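Local atomic coordinates of DUF7790 domain-containing protein (PDB entry 6ULO), a protein that is of unknown function but has a Rossmann-like fold, and in its natural full-length form is probably tied to a membrane by a transmembrane helix. Residues 74-78 with 219-223; 236-241 with 286-291; 249-255 with 277-283; 302-308 with 316-320. All blocks are in the same frame, centred on the assembly; numbering follows the deposited sequence. Where two conformers were deposited one is given.

Contact 1: 74-78 with 219-223; sequences QNLTI and GIIYF
In this Rossmann-like alpha/beta domain, the helix that follows the first central strand, 66-69, covers the neighbouring parallel strand 218-222. Segment 74-78 is alpha-helix (I78 N to Q74 O, 3.1 Å) and 220-222 is extended, G219 less so (psi -35°). Their axes run nearly antiparallel at 157°, 10.4 Å apart at closest approach, with N75 opposite Y222 (CA-CA 7.6 Å) and I78 nearest I220 (8.9 Å). Alternation sends I220 and Y222 toward the helix and I221 away. Apolar contacts centre on I78 (chi1 m, chi2 t): its CG2 lies 3.9 Å from I220 CD1, and its CD1 3.9 Å from Y222 CD1. The t rotamer of Y222 carries its ring across the gap to the start of the helix, where N75 OD1, also hydrogen-bonded to Y67, lies 3.1 Å from Y222 CD2. The polar tie is buried: Y222 OH bonds to E50 as well, while Q74, with chi1 p, gives a nearly straight hydrogen bond from NE2 to Y222 OH, 2.9 Å.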
# COMPACT_ATOMS: atom_id res chain seq x y z
N GLN A 74 3.24 4.91 1.55
CA GLN A 74 4.12 3.83 1.98
C GLN A 74 4.07 2.65 1.02
O GLN A 74 5.02 1.88 0.91
CB GLN A 74 3.83 3.40 3.42
CG GLN A 74 2.55 2.60 3.61
CD GLN A 74 1.33 3.43 3.89
OE1 GLN A 74 1.10 4.46 3.26
NE2 GLN A 74 0.49 2.97 4.82
N ASN A 75 2.94 2.49 0.30
CA ASN A 75 2.84 1.43 -0.70
C ASN A 75 3.80 1.64 -1.85
O ASN A 75 4.29 0.67 -2.43
CB ASN A 75 1.41 1.39 -1.23
CG ASN A 75 0.45 0.92 -0.16
OD1 ASN A 75 0.45 -0.26 0.21
ND2 ASN A 75 -0.38 1.82 0.34
N LEU A 76 4.02 2.90 -2.23
CA LEU A 76 4.97 3.19 -3.30
C LEU A 76 6.39 2.88 -2.85
O LEU A 76 7.20 2.37 -3.62
CB LEU A 76 4.80 4.64 -3.76
CG LEU A 76 3.36 4.98 -4.15
CD1 LEU A 76 3.29 6.42 -4.60
CD2 LEU A 76 2.78 4.10 -5.24
N THR A 77 6.71 3.16 -1.57
CA THR A 77 8.00 2.75 -1.05
C THR A 77 8.21 1.25 -1.19
O THR A 77 9.25 0.80 -1.71
CB THR A 77 8.11 3.17 0.41
OG1 THR A 77 8.09 4.60 0.44
CG2 THR A 77 9.40 2.67 1.06
N ILE A 78 7.23 0.45 -0.74
CA ILE A 78 7.44 -0.99 -0.73
C ILE A 78 7.46 -1.53 -2.16
O ILE A 78 8.27 -2.40 -2.51
CB ILE A 78 6.37 -1.67 0.13
CG1 ILE A 78 6.38 -1.14 1.56
CG2 ILE A 78 6.50 -3.17 0.07
CD1 ILE A 78 5.19 -1.61 2.43
N GLY A 219 2.25 -10.37 -5.89
CA GLY A 219 3.52 -10.53 -5.20
C GLY A 219 3.55 -10.05 -3.77
O GLY A 219 4.25 -10.63 -2.92
N ILE A 220 2.81 -8.98 -3.49
CA ILE A 220 2.73 -8.43 -2.14
C ILE A 220 1.31 -7.95 -1.91
O ILE A 220 0.73 -7.26 -2.77
CB ILE A 220 3.69 -7.23 -1.96
CG1 ILE A 220 5.16 -7.65 -2.06
CG2 ILE A 220 3.41 -6.54 -0.57
CD1 ILE A 220 6.12 -6.51 -2.00
N ILE A 221 0.75 -8.27 -0.74
CA ILE A 221 -0.44 -7.59 -0.26
C ILE A 221 -0.12 -6.94 1.08
O ILE A 221 0.38 -7.61 2.00
CB ILE A 221 -1.69 -8.50 -0.24
CG1 ILE A 221 -2.92 -7.67 0.09
CG2 ILE A 221 -1.53 -9.71 0.69
CD1 ILE A 221 -4.22 -8.36 -0.28
N TYR A 222 -0.35 -5.63 1.19
CA TYR A 222 -0.02 -4.86 2.38
C TYR A 222 -1.31 -4.45 3.09
O TYR A 222 -2.19 -3.83 2.49
CB TYR A 222 0.79 -3.61 1.98
CG TYR A 222 0.91 -2.55 3.08
CD1 TYR A 222 1.87 -2.67 4.11
CD2 TYR A 222 0.07 -1.45 3.09
CE1 TYR A 222 1.97 -1.67 5.08
CE2 TYR A 222 0.20 -0.45 4.06
CZ TYR A 222 1.15 -0.58 5.06
OH TYR A 222 1.23 0.39 6.01
N PHE A 223 -1.41 -4.82 4.37
CA PHE A 223 -2.58 -4.54 5.20
C PHE A 223 -2.35 -3.45 6.22
O PHE A 223 -3.27 -3.16 6.98
CB PHE A 223 -3.03 -5.79 5.95
CG PHE A 223 -3.48 -6.91 5.05
CD1 PHE A 223 -4.44 -6.71 4.07
CD2 PHE A 223 -2.94 -8.20 5.21
CE1 PHE A 223 -4.88 -7.79 3.27
CE2 PHE A 223 -3.38 -9.26 4.42
CZ PHE A 223 -4.34 -9.06 3.46

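Contact 2: 236-241 with 286-291; sequences FKNSIL and FQKWLS
L290 packs knob-into-hole among F236, K237, I240 and L241. Its side chain (chi1 m, chi2 t) brings CD1 to 3.5 Å from I240 CB and 4.0 Å from F236 CE2, while its CB touches L241 CD1 at 4.0 Å. Helices 236-241 and 286-291 run roughly antiparallel at 150° (signed angle -150°), their axes 9.6 Å apart at closest approach; K237 pairs with L290 and L241 with Q287, both at CA-CA 5.7 Å. One turn before L290, F286 extends the apolar seam on the inner side: with chi1 t on both phenylalanines, F286 CZ meets the edge of the F236 ring at CE2 (3.8 Å), and F286 CD2 lies 3.9 Å from I240 CG2. F286 also makes a cation-pi contact with R253 of the sheet beneath, and I240 packs on L204 of helix 203-214. Polar links lie toward the solvent side. Q287 NE2 donates to I240 O (2.9 Å, 165°), a carbonyl in the last turn of helix 234-241. One water accepts from K237 NZ and donates to L290 O, both at 2.8 Å; another donates to L241 O (2.7 Å) and accepts weakly from Q287 NE2 (3.2 Å). An apolar inner seam thus holds the pair, while at the outer margin the Q287 amide reaches I240 O directly and the K237 ammonium reaches L290 O through a water.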
# COMPACT_ATOMS: atom_id res chain seq x y z
N PHE A 236 -13.60 -11.93 3.58
CA PHE A 236 -12.16 -11.71 3.51
C PHE A 236 -11.44 -13.03 3.28
O PHE A 236 -10.50 -13.10 2.47
CB PHE A 236 -11.70 -11.06 4.81
CG PHE A 236 -10.21 -10.84 4.90
CD1 PHE A 236 -9.64 -9.66 4.45
CD2 PHE A 236 -9.39 -11.77 5.51
CE1 PHE A 236 -8.26 -9.45 4.56
CE2 PHE A 236 -8.02 -11.57 5.62
CZ PHE A 236 -7.44 -10.41 5.14
N LYS A 237 -11.89 -14.10 3.94
CA LYS A 237 -11.28 -15.39 3.67
C LYS A 237 -11.42 -15.75 2.20
O LYS A 237 -10.45 -16.16 1.55
CB LYS A 237 -11.95 -16.46 4.53
CG LYS A 237 -11.72 -16.30 6.03
CD LYS A 237 -12.56 -17.32 6.82
CE LYS A 237 -12.22 -17.27 8.27
NZ LYS A 237 -13.00 -18.29 9.01
N ASN A 238 -12.63 -15.61 1.65
CA ASN A 238 -12.84 -15.95 0.25
C ASN A 238 -11.99 -15.09 -0.68
O ASN A 238 -11.42 -15.60 -1.65
CB ASN A 238 -14.31 -15.75 -0.13
CG ASN A 238 -15.20 -16.79 0.45
OD1 ASN A 238 -14.75 -17.81 0.99
ND2 ASN A 238 -16.49 -16.54 0.36
N SER A 239 -11.90 -13.79 -0.40
CA SER A 239 -11.15 -12.95 -1.33
C SER A 239 -9.65 -13.26 -1.28
O SER A 239 -9.00 -13.29 -2.33
CB SER A 239 -11.45 -11.46 -1.15
OG SER A 239 -11.08 -11.05 0.15
N ILE A 240 -9.09 -13.53 -0.09
CA ILE A 240 -7.67 -13.86 -0.03
C ILE A 240 -7.40 -15.22 -0.68
O ILE A 240 -6.42 -15.38 -1.41
CB ILE A 240 -7.11 -13.75 1.39
CG1 ILE A 240 -7.34 -12.33 1.94
CG2 ILE A 240 -5.63 -14.15 1.41
CD1 ILE A 240 -6.62 -11.26 1.22
N LEU A 241 -8.28 -16.21 -0.44
CA LEU A 241 -8.11 -17.50 -1.09
C LEU A 241 -8.18 -17.39 -2.60
O LEU A 241 -7.58 -18.19 -3.31
CB LEU A 241 -9.16 -18.50 -0.58
CG LEU A 241 -8.60 -19.32 0.59
CD1 LEU A 241 -8.17 -18.50 1.80
CD2 LEU A 241 -9.60 -20.40 0.97
N PHE A 286 -0.64 -17.72 4.61
CA PHE A 286 -1.79 -17.01 5.14
C PHE A 286 -3.09 -17.67 4.70
O PHE A 286 -4.03 -17.77 5.48
CB PHE A 286 -1.72 -15.55 4.70
CG PHE A 286 -2.75 -14.64 5.31
CD1 PHE A 286 -3.05 -14.70 6.67
CD2 PHE A 286 -3.37 -13.66 4.52
CE1 PHE A 286 -3.96 -13.81 7.24
CE2 PHE A 286 -4.28 -12.76 5.09
CZ PHE A 286 -4.56 -12.83 6.45
N GLN A 287 -3.15 -18.14 3.45
CA GLN A 287 -4.35 -18.83 2.96
C GLN A 287 -4.64 -20.10 3.76
O GLN A 287 -5.80 -20.40 4.01
CB GLN A 287 -4.19 -19.15 1.47
CG GLN A 287 -4.24 -17.88 0.60
CD GLN A 287 -3.82 -18.17 -0.84
OE1 GLN A 287 -3.08 -19.10 -1.08
NE2 GLN A 287 -4.32 -17.38 -1.79
N LYS A 288 -3.59 -20.80 4.22
CA LYS A 288 -3.80 -21.93 5.13
C LYS A 288 -4.44 -21.48 6.44
O LYS A 288 -5.39 -22.10 6.93
CB LYS A 288 -2.49 -22.65 5.42
CG LYS A 288 -1.76 -23.26 4.25
CD LYS A 288 -0.41 -23.86 4.72
CE LYS A 288 0.28 -24.64 3.63
NZ LYS A 288 -0.50 -25.86 3.20
N TRP A 289 -3.90 -20.42 7.05
CA TRP A 289 -4.50 -19.94 8.30
C TRP A 289 -5.95 -19.55 8.10
O TRP A 289 -6.81 -19.89 8.92
CB TRP A 289 -3.68 -18.76 8.86
CG TRP A 289 -2.39 -19.22 9.43
CD1 TRP A 289 -1.17 -19.30 8.79
CD2 TRP A 289 -2.16 -19.62 10.78
NE1 TRP A 289 -0.21 -19.77 9.67
CE2 TRP A 289 -0.79 -19.96 10.89
CE3 TRP A 289 -2.98 -19.75 11.91
CZ2 TRP A 289 -0.24 -20.43 12.07
CZ3 TRP A 289 -2.41 -20.20 13.09
CH2 TRP A 289 -1.07 -20.53 13.15
N LEU A 290 -6.26 -18.86 7.01
CA LEU A 290 -7.62 -18.40 6.77
C LEU A 290 -8.58 -19.55 6.50
O LEU A 290 -9.78 -19.40 6.73
CB LEU A 290 -7.63 -17.41 5.61
CG LEU A 290 -6.91 -16.07 5.86
CD1 LEU A 290 -6.99 -15.28 4.58
CD2 LEU A 290 -7.57 -15.36 7.03
N SER A 291 -8.09 -20.67 5.97
CA SER A 291 -8.95 -21.80 5.65
C SER A 291 -9.18 -22.71 6.84
O SER A 291 -10.03 -23.59 6.77
CB SER A 291 -8.33 -22.63 4.52
OG SER A 291 -7.14 -23.29 4.94
O HOH W 1 -11.93 -20.65 7.98
O HOH W 2 -5.20 -18.69 -4.52

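Contact 3: 249-255 with 277-283; sequences SLVVRTI and HYCVQKI
Across the strands, R253 (chi1 p) NH1 and NH2 donate to Q281 (chi1 t) OE1 at 2.8 and 3.1 Å, and R253 NH1 reaches C279 SG weakly at 3.6 Å. The stronger, charged partner of R253 is E227, at NE, while Q281 NE2 bonds N285. The backbone ladder is antiparallel (axes 4.3 Å apart, 154°). V251/Q281, R253/C279 and I255/H277 are hydrogen-bonded pairs: V251 N to Q281 O 2.7 Å, Q281 N to V251 O 3.2 Å; R253 N to C279 O, C279 N to R253 O, I255 N to H277 O and H277 N to I255 O, all 2.9 Å. L250/K282, V252/V280 and T254/Y278 are non-hydrogen-bonded pairs. I283 N, past the N-cap K282, donates to S249 O (2.9 Å). V251, R253, C279 and Q281 share one face; on the other, V252 CG2 lies 4.3 Å from V280 CG1, and T254 CG2 3.6 Å from Y278 CD1. Here the mixed sheet, after five parallel strands, first pairs antiparallel, and carboxylate and amide meet the buried guanidinium.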
# COMPACT_ATOMS: atom_id res chain seq x y z
N SER A 249 5.32 -14.88 -2.81
CA SER A 249 4.45 -13.74 -2.52
C SER A 249 4.28 -13.57 -1.01
O SER A 249 4.12 -14.56 -0.29
CB SER A 249 3.06 -13.99 -3.13
OG SER A 249 3.13 -14.22 -4.52
N LEU A 250 4.25 -12.30 -0.54
CA LEU A 250 4.18 -11.99 0.89
C LEU A 250 3.00 -11.10 1.24
O LEU A 250 2.64 -10.18 0.48
CB LEU A 250 5.44 -11.22 1.37
CG LEU A 250 6.73 -12.00 1.37
CD1 LEU A 250 7.86 -11.12 1.89
CD2 LEU A 250 6.59 -13.26 2.23
N VAL A 251 2.41 -11.38 2.40
CA VAL A 251 1.65 -10.41 3.20
C VAL A 251 2.63 -9.54 3.95
O VAL A 251 3.60 -10.05 4.53
CB VAL A 251 0.76 -11.14 4.22
CG1 VAL A 251 0.08 -10.16 5.16
CG2 VAL A 251 -0.25 -12.09 3.55
N VAL A 252 2.36 -8.24 4.02
CA VAL A 252 3.03 -7.32 4.91
C VAL A 252 1.99 -6.71 5.84
O VAL A 252 0.96 -6.21 5.38
CB VAL A 252 3.74 -6.21 4.12
CG1 VAL A 252 4.36 -5.16 5.09
CG2 VAL A 252 4.75 -6.79 3.15
N ARG A 253 2.26 -6.73 7.15
CA ARG A 253 1.34 -6.14 8.12
C ARG A 253 2.16 -5.58 9.28
O ARG A 253 3.37 -5.85 9.42
CB ARG A 253 0.33 -7.18 8.68
CG ARG A 253 1.00 -8.28 9.49
CD ARG A 253 0.02 -9.15 10.23
NE ARG A 253 -0.88 -9.91 9.36
CZ ARG A 253 -0.64 -11.12 8.87
NH1 ARG A 253 0.51 -11.74 9.11
NH2 ARG A 253 -1.57 -11.73 8.11
N THR A 254 1.48 -4.81 10.12
CA THR A 254 2.03 -4.41 11.40
C THR A 254 1.01 -4.73 12.49
O THR A 254 -0.19 -4.91 12.23
CB THR A 254 2.30 -2.90 11.42
OG1 THR A 254 1.13 -2.18 10.99
CG2 THR A 254 3.45 -2.56 10.53
N ILE A 255 1.52 -4.83 13.73
CA ILE A 255 0.68 -4.95 14.91
C ILE A 255 1.19 -3.99 15.98
O ILE A 255 2.29 -3.44 15.91
CB ILE A 255 0.59 -6.38 15.49
CG1 ILE A 255 1.96 -6.89 15.93
CG2 ILE A 255 -0.22 -7.31 14.51
CD1 ILE A 255 1.85 -8.09 16.90
N HIS A 277 5.22 -3.35 15.58
CA HIS A 277 6.00 -4.53 15.22
C HIS A 277 5.59 -4.93 13.81
O HIS A 277 4.41 -4.85 13.45
CB HIS A 277 5.70 -5.65 16.23
CG HIS A 277 6.53 -6.87 16.06
ND1 HIS A 277 7.67 -7.10 16.81
CD2 HIS A 277 6.37 -7.97 15.28
CE1 HIS A 277 8.19 -8.27 16.47
NE2 HIS A 277 7.41 -8.82 15.55
N TYR A 278 6.57 -5.33 12.99
CA TYR A 278 6.35 -5.61 11.57
C TYR A 278 6.24 -7.11 11.37
O TYR A 278 6.84 -7.89 12.13
CB TYR A 278 7.52 -5.01 10.75
CG TYR A 278 7.50 -3.51 10.86
CD1 TYR A 278 6.96 -2.72 9.84
CD2 TYR A 278 7.98 -2.86 12.01
CE1 TYR A 278 6.88 -1.34 9.98
CE2 TYR A 278 7.89 -1.49 12.16
CZ TYR A 278 7.35 -0.74 11.13
OH TYR A 278 7.24 0.62 11.28
N CYS A 279 5.54 -7.54 10.34
CA CYS A 279 5.35 -8.96 10.12
C CYS A 279 5.20 -9.24 8.63
O CYS A 279 4.43 -8.56 7.92
CB CYS A 279 4.12 -9.43 10.89
SG CYS A 279 3.72 -11.18 10.71
N VAL A 280 5.92 -10.26 8.15
CA VAL A 280 5.71 -10.79 6.80
C VAL A 280 5.28 -12.25 6.90
O VAL A 280 5.55 -12.93 7.90
CB VAL A 280 6.94 -10.62 5.88
CG1 VAL A 280 7.25 -9.16 5.75
CG2 VAL A 280 8.13 -11.38 6.43
N GLN A 281 4.63 -12.74 5.85
CA GLN A 281 4.06 -14.08 5.85
C GLN A 281 3.78 -14.43 4.41
O GLN A 281 3.14 -13.64 3.70
CB GLN A 281 2.75 -14.08 6.64
CG GLN A 281 1.97 -15.38 6.60
CD GLN A 281 0.73 -15.36 7.48
OE1 GLN A 281 0.24 -14.27 7.86
NE2 GLN A 281 0.23 -16.54 7.82
N LYS A 282 4.19 -15.60 3.95
CA LYS A 282 3.83 -15.95 2.57
C LYS A 282 2.31 -15.95 2.42
O LYS A 282 1.59 -16.43 3.29
CB LYS A 282 4.41 -17.32 2.19
CG LYS A 282 5.91 -17.27 1.84
CD LYS A 282 6.45 -18.62 1.41
CE LYS A 282 7.86 -18.49 0.85
NZ LYS A 282 8.43 -19.81 0.47
N ILE A 283 1.82 -15.41 1.29
CA ILE A 283 0.37 -15.41 1.08
C ILE A 283 -0.19 -16.83 1.07
O ILE A 283 -1.27 -17.09 1.61
CB ILE A 283 -0.05 -14.63 -0.18
CG1 ILE A 283 0.52 -13.23 -0.19
CG2 ILE A 283 -1.54 -14.53 -0.23
CD1 ILE A 283 0.14 -12.41 -1.42

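Contact 4: 302-308 with 316-320; sequences VMVEGGT and TVVDK
T308, K320 and V318 lose most surface where helix 299-306 passes into hairpin 307-310/315-318 at the sheet edge. T308 forms the hydrogen-bonded antiparallel pair with V317: T308 N to V317 O 2.9 Å, V317 N to T308 O 3.0 Å. With chi1 m, T308 OG1 donates to D319 OD1 (2.9 Å). G307, the first residue to leave helical angles (-95/141), is the non-hydrogen-bonded partner of V318 (CA-CA 4.1 Å). K320 N donates to G306 O (3.2 Å), D319 N reaches G306 O weakly (3.3 Å), and K320 NZ bonds G307 O weakly, at 3.3 Å. V318, chi1 t, packs CG1 on V302 CG1 and CG2 on M303 CG, both 4.0 Å; helix and strand axes cross at 81°, 8.3 Å apart at closest approach. The junction leaves no room for a CB: on G306 it would lie 2.9 Å from V302 O, on G307 2.7 Å from T316 CG2. G306 O, at the helix end, is thus met by the backbone amides of K320 and, weakly, D319, while valine and methionine pack beneath.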
# COMPACT_ATOMS: atom_id res chain seq x y z
N VAL A 302 -2.52 -15.51 14.66
CA VAL A 302 -1.66 -16.04 13.60
C VAL A 302 -0.19 -15.87 13.97
O VAL A 302 0.63 -16.78 13.79
CB VAL A 302 -2.00 -15.34 12.27
CG1 VAL A 302 -1.00 -15.70 11.16
CG2 VAL A 302 -3.43 -15.69 11.84
N MET A 303 0.17 -14.70 14.48
CA MET A 303 1.56 -14.43 14.84
C MET A 303 1.98 -15.17 16.12
O MET A 303 3.10 -15.67 16.18
CB MET A 303 1.77 -12.92 14.98
CG MET A 303 1.64 -12.21 13.64
SD MET A 303 1.74 -10.42 13.78
CE MET A 303 3.40 -10.25 14.48
N VAL A 304 1.11 -15.24 17.13
CA VAL A 304 1.44 -15.96 18.37
C VAL A 304 1.75 -17.41 18.05
O VAL A 304 2.72 -17.98 18.56
CB VAL A 304 0.28 -15.85 19.37
CG1 VAL A 304 0.45 -16.87 20.52
CG2 VAL A 304 0.21 -14.44 19.95
N GLU A 305 0.92 -18.05 17.22
CA GLU A 305 1.01 -19.47 16.94
C GLU A 305 1.96 -19.79 15.79
O GLU A 305 2.49 -20.90 15.72
CB GLU A 305 -0.37 -20.03 16.59
CG GLU A 305 -1.34 -19.96 17.74
CD GLU A 305 -2.65 -20.66 17.45
OE1 GLU A 305 -2.78 -21.33 16.40
OE2 GLU A 305 -3.57 -20.53 18.29
N GLY A 306 2.17 -18.84 14.88
CA GLY A 306 2.90 -19.17 13.68
C GLY A 306 4.17 -18.38 13.45
O GLY A 306 4.90 -18.67 12.49
N GLY A 307 4.48 -17.43 14.32
CA GLY A 307 5.56 -16.47 14.06
C GLY A 307 6.90 -16.84 14.67
O GLY A 307 6.97 -17.34 15.79
N THR A 308 7.96 -16.57 13.91
CA THR A 308 9.34 -16.59 14.40
C THR A 308 9.78 -15.13 14.50
O THR A 308 9.77 -14.41 13.50
CB THR A 308 10.25 -17.32 13.41
OG1 THR A 308 9.82 -18.67 13.25
CG2 THR A 308 11.68 -17.31 13.88
N THR A 316 8.65 -10.07 12.59
CA THR A 316 8.30 -11.49 12.64
C THR A 316 8.08 -12.01 11.22
O THR A 316 7.57 -11.28 10.35
CB THR A 316 7.01 -11.63 13.48
OG1 THR A 316 7.32 -11.42 14.86
CG2 THR A 316 6.36 -12.98 13.35
N VAL A 317 8.49 -13.26 10.99
CA VAL A 317 8.08 -14.02 9.82
C VAL A 317 7.12 -15.08 10.30
O VAL A 317 7.47 -15.89 11.16
CB VAL A 317 9.29 -14.69 9.14
CG1 VAL A 317 8.84 -15.53 7.95
CG2 VAL A 317 10.36 -13.66 8.77
N VAL A 318 5.91 -15.12 9.75
CA VAL A 318 5.00 -16.23 10.03
C VAL A 318 5.32 -17.33 9.03
O VAL A 318 4.87 -17.28 7.87
CB VAL A 318 3.52 -15.83 9.99
CG1 VAL A 318 2.64 -17.06 10.18
CG2 VAL A 318 3.21 -14.80 11.07
N ASP A 319 6.13 -18.29 9.47
CA ASP A 319 6.59 -19.37 8.63
C ASP A 319 6.06 -20.73 9.09
O ASP A 319 6.41 -21.74 8.48
CB ASP A 319 8.13 -19.38 8.55
CG ASP A 319 8.80 -19.30 9.92
OD1 ASP A 319 8.11 -19.37 10.96
OD2 ASP A 319 10.04 -19.15 9.94
N LYS A 320 5.22 -20.76 10.12
CA LYS A 320 4.63 -21.98 10.65
C LYS A 320 3.16 -22.02 10.29
O LYS A 320 2.57 -21.01 9.93
CB LYS A 320 4.80 -22.03 12.17
CG LYS A 320 6.26 -22.15 12.62
CD LYS A 320 6.44 -22.07 14.15
CE LYS A 320 6.28 -20.66 14.71
NZ LYS A 320 6.58 -20.58 16.17

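In the fold
Three contacts touch a single mixed sheet, and contact 2 packs on it. Contact 1 lies deepest, about 4 Å from the centre of the chain; its strand 218-222 runs beside 249-255 of contact 3, with I221 O to V252 N at 2.9 Å, and the two centres are about 10 Å apart. Contact 3 passes the sheet on to contact 4, also about 10 Å away, through Y278 O to T316 N (2.9 Å) and H277 NE2 to T316 OG1 (2.7 Å). Contact 2 sits beside this row: F286 meets F223 (CE2 to CE2 3.7 Å) and R253, and W289 NE1 reaches K320 O of contact 4 at 3.0 Å. Contacts 1 and 4 remain about 10 Å apart at their nearest atoms.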